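Long-range contact in hydroxylase (Rhodococcus sp., PDB 2OR0), which is a putative hydroxylase of the acyl-CoA dehydrogenase superfamily that probably uses reduced flavin to insert one atom of molecular oxygen into its substrate: residues T99-F111 against W121-Y133. Sequence-based numbering, arbitrary orientation.
Sequences TGIVGVHPWELAF and WGEDNDTWMASPY
The His105 imidazole lies across the backbone of 129-131, with Ala130 O over one face and, at the edge, Met129 O and the Tyr133 hydroxyl. Ile101 O covers the opposite face, 3.3 Å above the ring plane and over its centre. The Tyr133 and His105 rings meet obliquely, their planes at 71°. On the Trp121 indole, Leu109 CD2 rests over the six-membered ring, 3.6 Å from its centroid, a CH-pi contact, while Pro106 CA reaches the rim in plane.

His105 ND1 donates to Met129 O (2.7 Å) from above the carbonyl plane, a bent bond with an N-H...O angle of 137°. With CG beside its own backbone N (chi1 -59°), the ring is directed at that carbonyl. Replacing His105 by alanine would remove the ring, and is likely to leave Met129 O without this donor and a gap beside Ser131 and Tyr133. A water accepts from Met129 N and donates to Val102 O. The selenomethionine side chain of Met129 turns about its CG-SE bond, bringing CE to 3.9 Å from Leu109 CD2. Glu108, extended, takes a weak bond from Tyr133 OH at OE1 (2.8 Å); its OE2 is hydrogen-bonded to His184.

The contact joins the turn at 102-105 and helix 105-109 to the end of helix 114-121 and to strand 129-130 with the residues just after it, consistent with the acyl-CoA dehydrogenase fold, whose N-terminal helical domain packs on a middle beta domain, entered here beside strand 163-170.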
loop_
_atom_site.group_PDB
_atom_site.type_symbol
_atom_site.label_atom_id
_atom_site.label_comp_id
_atom_site.label_asym_id
_atom_site.label_seq_id
_atom_site.Cartn_x
_atom_site.Cartn_y
_atom_site.Cartn_z
ATOM N N THR A 99 3.853 3.247 -4.828
ATOM C CA THR A 99 4.282 4.208 -3.780
ATOM C C THR A 99 3.811 3.817 -2.393
ATOM O O THR A 99 4.592 3.841 -1.441
ATOM C CB THR A 99 3.809 5.626 -4.092
ATOM O OG1 THR A 99 4.241 5.985 -5.402
ATOM C CG2 THR A 99 4.396 6.611 -3.096
ATOM N N GLY A 100 2.539 3.443 -2.277
ATOM C CA GLY A 100 1.999 2.955 -1.023
ATOM C C GLY A 100 2.490 1.623 -0.486
ATOM O O GLY A 100 2.331 1.362 0.702
ATOM N N ILE A 101 3.056 0.771 -1.348
ATOM C CA ILE A 101 3.568 -0.553 -0.954
ATOM C C ILE A 101 5.084 -0.496 -0.771
ATOM O O ILE A 101 5.593 -0.801 0.294
ATOM C CB ILE A 101 3.256 -1.657 -2.050
ATOM C CG1 ILE A 101 1.757 -1.838 -2.254
ATOM C CG2 ILE A 101 3.908 -3.003 -1.697
ATOM C CD1 ILE A 101 1.149 -3.059 -1.538
ATOM N N VAL A 102 5.789 -0.149 -1.838
ATOM C CA VAL A 102 7.240 -0.049 -1.823
ATOM C C VAL A 102 7.640 1.044 -0.800
ATOM O O VAL A 102 8.614 0.875 -0.068
ATOM C CB VAL A 102 7.806 0.228 -3.234
ATOM C CG1 VAL A 102 9.322 0.360 -3.223
ATOM C CG2 VAL A 102 7.425 -0.899 -4.206
ATOM N N GLY A 103 6.819 2.108 -0.709
ATOM C CA GLY A 103 7.003 3.186 0.260
ATOM C C GLY A 103 6.901 2.854 1.733
ATOM O O GLY A 103 7.386 3.616 2.573
ATOM N N VAL A 104 6.264 1.739 2.069
ATOM C CA VAL A 104 6.166 1.322 3.450
ATOM C C VAL A 104 7.383 0.499 3.930
ATOM O O VAL A 104 7.663 0.404 5.142
ATOM C CB VAL A 104 4.828 0.562 3.682
ATOM C CG1 VAL A 104 4.880 -0.303 4.922
ATOM C CG2 VAL A 104 3.700 1.580 3.824
ATOM N N HIS A 105 8.090 -0.115 2.983
ATOM C CA HIS A 105 9.216 -0.989 3.330
ATOM C C HIS A 105 10.352 -0.266 4.105
ATOM O O HIS A 105 10.875 -0.854 5.057
ATOM C CB HIS A 105 9.725 -1.756 2.104
ATOM C CG HIS A 105 8.672 -2.612 1.457
ATOM N ND1 HIS A 105 8.530 -2.715 0.092
ATOM C CD2 HIS A 105 7.682 -3.367 1.990
ATOM C CE1 HIS A 105 7.514 -3.512 -0.189
ATOM N NE2 HIS A 105 6.979 -3.917 0.946
ATOM N N PRO A 106 10.701 0.996 3.721
ATOM C CA PRO A 106 11.691 1.769 4.478
ATOM C C PRO A 106 11.252 2.014 5.909
ATOM O O PRO A 106 12.092 2.131 6.802
ATOM C CB PRO A 106 11.745 3.102 3.731
ATOM C CG PRO A 106 11.351 2.764 2.338
ATOM C CD PRO A 106 10.240 1.770 2.548
ATOM N N TRP A 107 9.942 2.080 6.137
ATOM C CA TRP A 107 9.441 2.290 7.477
ATOM C C TRP A 107 9.799 1.097 8.380
ATOM O O TRP A 107 10.293 1.277 9.503
ATOM C CB TRP A 107 7.931 2.599 7.460
ATOM C CG TRP A 107 7.392 2.824 8.825
ATOM C CD1 TRP A 107 7.373 4.011 9.530
ATOM C CD2 TRP A 107 6.784 1.842 9.670
ATOM N NE1 TRP A 107 6.803 3.802 10.762
ATOM C CE2 TRP A 107 6.444 2.485 10.879
ATOM C CE3 TRP A 107 6.502 0.468 9.524
ATOM C CZ2 TRP A 107 5.830 1.808 11.938
ATOM C CZ3 TRP A 107 5.896 -0.198 10.567
ATOM C CH2 TRP A 107 5.555 0.467 11.759
ATOM N N GLU A 108 9.550 -0.122 7.899
ATOM C CA GLU A 108 9.862 -1.301 8.694
ATOM C C GLU A 108 11.394 -1.521 8.803
ATOM O O GLU A 108 11.885 -1.866 9.861
ATOM C CB GLU A 108 9.187 -2.562 8.162
ATOM C CG GLU A 108 9.464 -3.777 9.055
ATOM C CD GLU A 108 8.698 -5.020 8.655
ATOM O OE1 GLU A 108 7.807 -4.930 7.784
ATOM O OE2 GLU A 108 8.979 -6.095 9.213
ATOM N N LEU A 109 12.127 -1.303 7.714
ATOM C CA LEU A 109 13.565 -1.502 7.732
ATOM C C LEU A 109 14.214 -0.569 8.753
ATOM O O LEU A 109 15.303 -0.849 9.244
ATOM C CB LEU A 109 14.163 -1.223 6.371
ATOM C CG LEU A 109 15.508 -1.922 6.121
ATOM C CD1 LEU A 109 15.328 -3.461 5.967
ATOM C CD2 LEU A 109 16.209 -1.303 4.917
ATOM N N ALA A 110 13.548 0.546 9.054
ATOM C CA ALA A 110 14.076 1.526 9.993
ATOM C C ALA A 110 14.369 0.864 11.307
ATOM O O ALA A 110 15.314 1.249 11.973
ATOM C CB ALA A 110 13.121 2.697 10.188
ATOM N N PHE A 111 13.570 -0.138 11.669
ATOM C CA PHE A 111 13.823 -0.895 12.890
ATOM C C PHE A 111 14.331 -2.326 12.654
ATOM O O PHE A 111 14.267 -3.172 13.552
ATOM C CB PHE A 111 12.650 -0.841 13.903
ATOM C CG PHE A 111 11.302 -1.291 13.359
ATOM C CD1 PHE A 111 10.890 -2.631 13.475
ATOM C CD2 PHE A 111 10.424 -0.368 12.790
ATOM C CE1 PHE A 111 9.656 -3.043 13.033
ATOM C CE2 PHE A 111 9.162 -0.774 12.314
ATOM C CZ PHE A 111 8.779 -2.115 12.437
ATOM N N TRP A 121 20.729 0.600 1.731
ATOM C CA TRP A 121 20.790 2.038 1.430
ATOM C C TRP A 121 22.197 2.648 1.445
ATOM O O TRP A 121 22.387 3.774 0.973
ATOM C CB TRP A 121 19.909 2.817 2.411
ATOM C CG TRP A 121 18.439 2.570 2.284
ATOM C CD1 TRP A 121 17.708 2.450 1.117
ATOM C CD2 TRP A 121 17.508 2.427 3.357
ATOM N NE1 TRP A 121 16.382 2.244 1.416
ATOM C CE2 TRP A 121 16.232 2.227 2.781
ATOM C CE3 TRP A 121 17.624 2.453 4.751
ATOM C CZ2 TRP A 121 15.090 2.056 3.553
ATOM C CZ3 TRP A 121 16.496 2.280 5.518
ATOM C CH2 TRP A 121 15.234 2.085 4.913
ATOM N N GLY A 122 23.161 1.910 2.002
ATOM C CA GLY A 122 24.559 2.371 2.135
ATOM C C GLY A 122 25.148 3.064 0.920
ATOM O O GLY A 122 25.639 4.183 1.023
ATOM N N GLU A 123 25.087 2.425 -0.240
ATOM C CA GLU A 123 25.618 3.031 -1.452
ATOM C C GLU A 123 24.604 3.922 -2.160
ATOM O O GLU A 123 24.960 4.975 -2.702
ATOM C CB GLU A 123 26.142 1.957 -2.408
ATOM C CG GLU A 123 27.395 1.256 -1.905
ATOM C CD GLU A 123 28.586 2.210 -1.841
ATOM O OE1 GLU A 123 29.047 2.653 -2.924
ATOM O OE2 GLU A 123 29.050 2.532 -0.713
ATOM N N ASP A 124 23.341 3.492 -2.161
ATOM C CA ASP A 124 22.292 4.190 -2.892
ATOM C C ASP A 124 21.008 4.238 -2.049
ATOM O O ASP A 124 20.354 3.208 -1.835
ATOM C CB ASP A 124 22.050 3.481 -4.219
ATOM C CG ASP A 124 21.154 4.266 -5.150
ATOM O OD1 ASP A 124 20.531 5.268 -4.717
ATOM O OD2 ASP A 124 21.062 3.865 -6.331
ATOM N N ASN A 125 20.683 5.437 -1.551
ATOM C CA ASN A 125 19.465 5.683 -0.771
ATOM C C ASN A 125 18.200 5.333 -1.563
ATOM O O ASN A 125 17.152 5.113 -0.979
ATOM C CB ASN A 125 19.359 7.166 -0.366
ATOM C CG ASN A 125 20.545 7.656 0.464
ATOM O OD1 ASN A 125 21.143 6.906 1.249
ATOM N ND2 ASN A 125 20.878 8.941 0.296
ATOM N N ASP A 126 18.305 5.338 -2.888
ATOM C CA ASP A 126 17.154 5.120 -3.756
ATOM C C ASP A 126 16.956 3.659 -4.171
ATOM O O ASP A 126 16.269 3.379 -5.157
ATOM C CB ASP A 126 17.233 6.016 -4.999
ATOM C CG ASP A 126 16.838 7.453 -4.705
ATOM O OD1 ASP A 126 15.939 7.672 -3.861
ATOM O OD2 ASP A 126 17.428 8.362 -5.326
ATOM N N THR A 127 17.542 2.746 -3.407
ATOM C CA THR A 127 17.360 1.312 -3.600
ATOM C C THR A 127 16.008 0.928 -3.017
ATOM O O THR A 127 15.719 1.251 -1.850
ATOM C CB THR A 127 18.491 0.512 -2.895
ATOM O OG1 THR A 127 19.747 0.887 -3.463
ATOM C CG2 THR A 127 18.305 -0.988 -3.070
ATOM N N TRP A 128 15.188 0.250 -3.826
ATOM C CA TRP A 128 13.839 -0.174 -3.414
ATOM C C TRP A 128 13.759 -1.635 -3.002
ATOM O O TRP A 128 14.476 -2.493 -3.546
ATOM C CB TRP A 128 12.821 0.039 -4.541
ATOM C CG TRP A 128 12.609 1.448 -4.962
ATOM C CD1 TRP A 128 13.115 2.586 -4.373
ATOM C CD2 TRP A 128 11.788 1.894 -6.058
ATOM N NE1 TRP A 128 12.689 3.703 -5.060
ATOM C CE2 TRP A 128 11.868 3.310 -6.091
ATOM C CE3 TRP A 128 10.999 1.233 -7.014
ATOM C CZ2 TRP A 128 11.177 4.085 -7.051
ATOM C CZ3 TRP A 128 10.322 1.999 -7.980
ATOM C CH2 TRP A 128 10.411 3.416 -7.976
HETATM N N MSE A 129 12.855 -1.903 -2.052
HETATM C CA MSE A 129 12.489 -3.251 -1.668
HETATM C C MSE A 129 11.082 -3.588 -2.182
HETATM O O MSE A 129 10.166 -2.753 -2.107
HETATM C CB MSE A 129 12.520 -3.427 -0.151
HETATM C CG MSE A 129 13.882 -3.234 0.490
HETATM SE SE MSE A 129 13.620 -2.903 2.371
HETATM C CE MSE A 129 13.552 -0.950 2.117
ATOM N N ALA A 130 10.939 -4.825 -2.668
ATOM C CA ALA A 130 9.656 -5.426 -3.061
ATOM C C ALA A 130 9.090 -6.263 -1.932
ATOM O O ALA A 130 9.817 -6.677 -1.018
ATOM C CB ALA A 130 9.819 -6.303 -4.334
ATOM N N SER A 131 7.784 -6.480 -1.983
ATOM C CA SER A 131 7.009 -7.323 -1.087
ATOM C C SER A 131 6.775 -8.685 -1.774
ATOM O O SER A 131 7.348 -8.973 -2.831
ATOM C CB SER A 131 5.651 -6.625 -0.817
ATOM O OG SER A 131 4.889 -6.469 -2.033
ATOM N N PRO A 132 5.826 -9.489 -1.255
ATOM C CA PRO A 132 4.851 -9.421 -0.151
ATOM C C PRO A 132 5.259 -9.970 1.204
ATOM O O PRO A 132 6.085 -10.882 1.307
ATOM C CB PRO A 132 3.707 -10.274 -0.681
ATOM C CG PRO A 132 4.444 -11.399 -1.387
ATOM C CD PRO A 132 5.663 -10.744 -2.031
ATOM N N TYR A 133 4.607 -9.444 2.236
ATOM C CA TYR A 133 4.713 -9.980 3.587
ATOM C C TYR A 133 3.977 -11.296 3.805
ATOM O O TYR A 133 4.200 -11.930 4.829
ATOM C CB TYR A 133 4.166 -8.974 4.592
ATOM C CG TYR A 133 5.013 -7.736 4.720
ATOM C CD1 TYR A 133 6.294 -7.802 5.241
ATOM C CD2 TYR A 133 4.518 -6.487 4.322
ATOM C CE1 TYR A 133 7.072 -6.655 5.374
ATOM C CE2 TYR A 133 5.291 -5.320 4.467
ATOM C CZ TYR A 133 6.574 -5.419 4.999
ATOM O OH TYR A 133 7.364 -4.278 5.134
HETATM O O HOH W 1 11.529 0.206 -0.634
#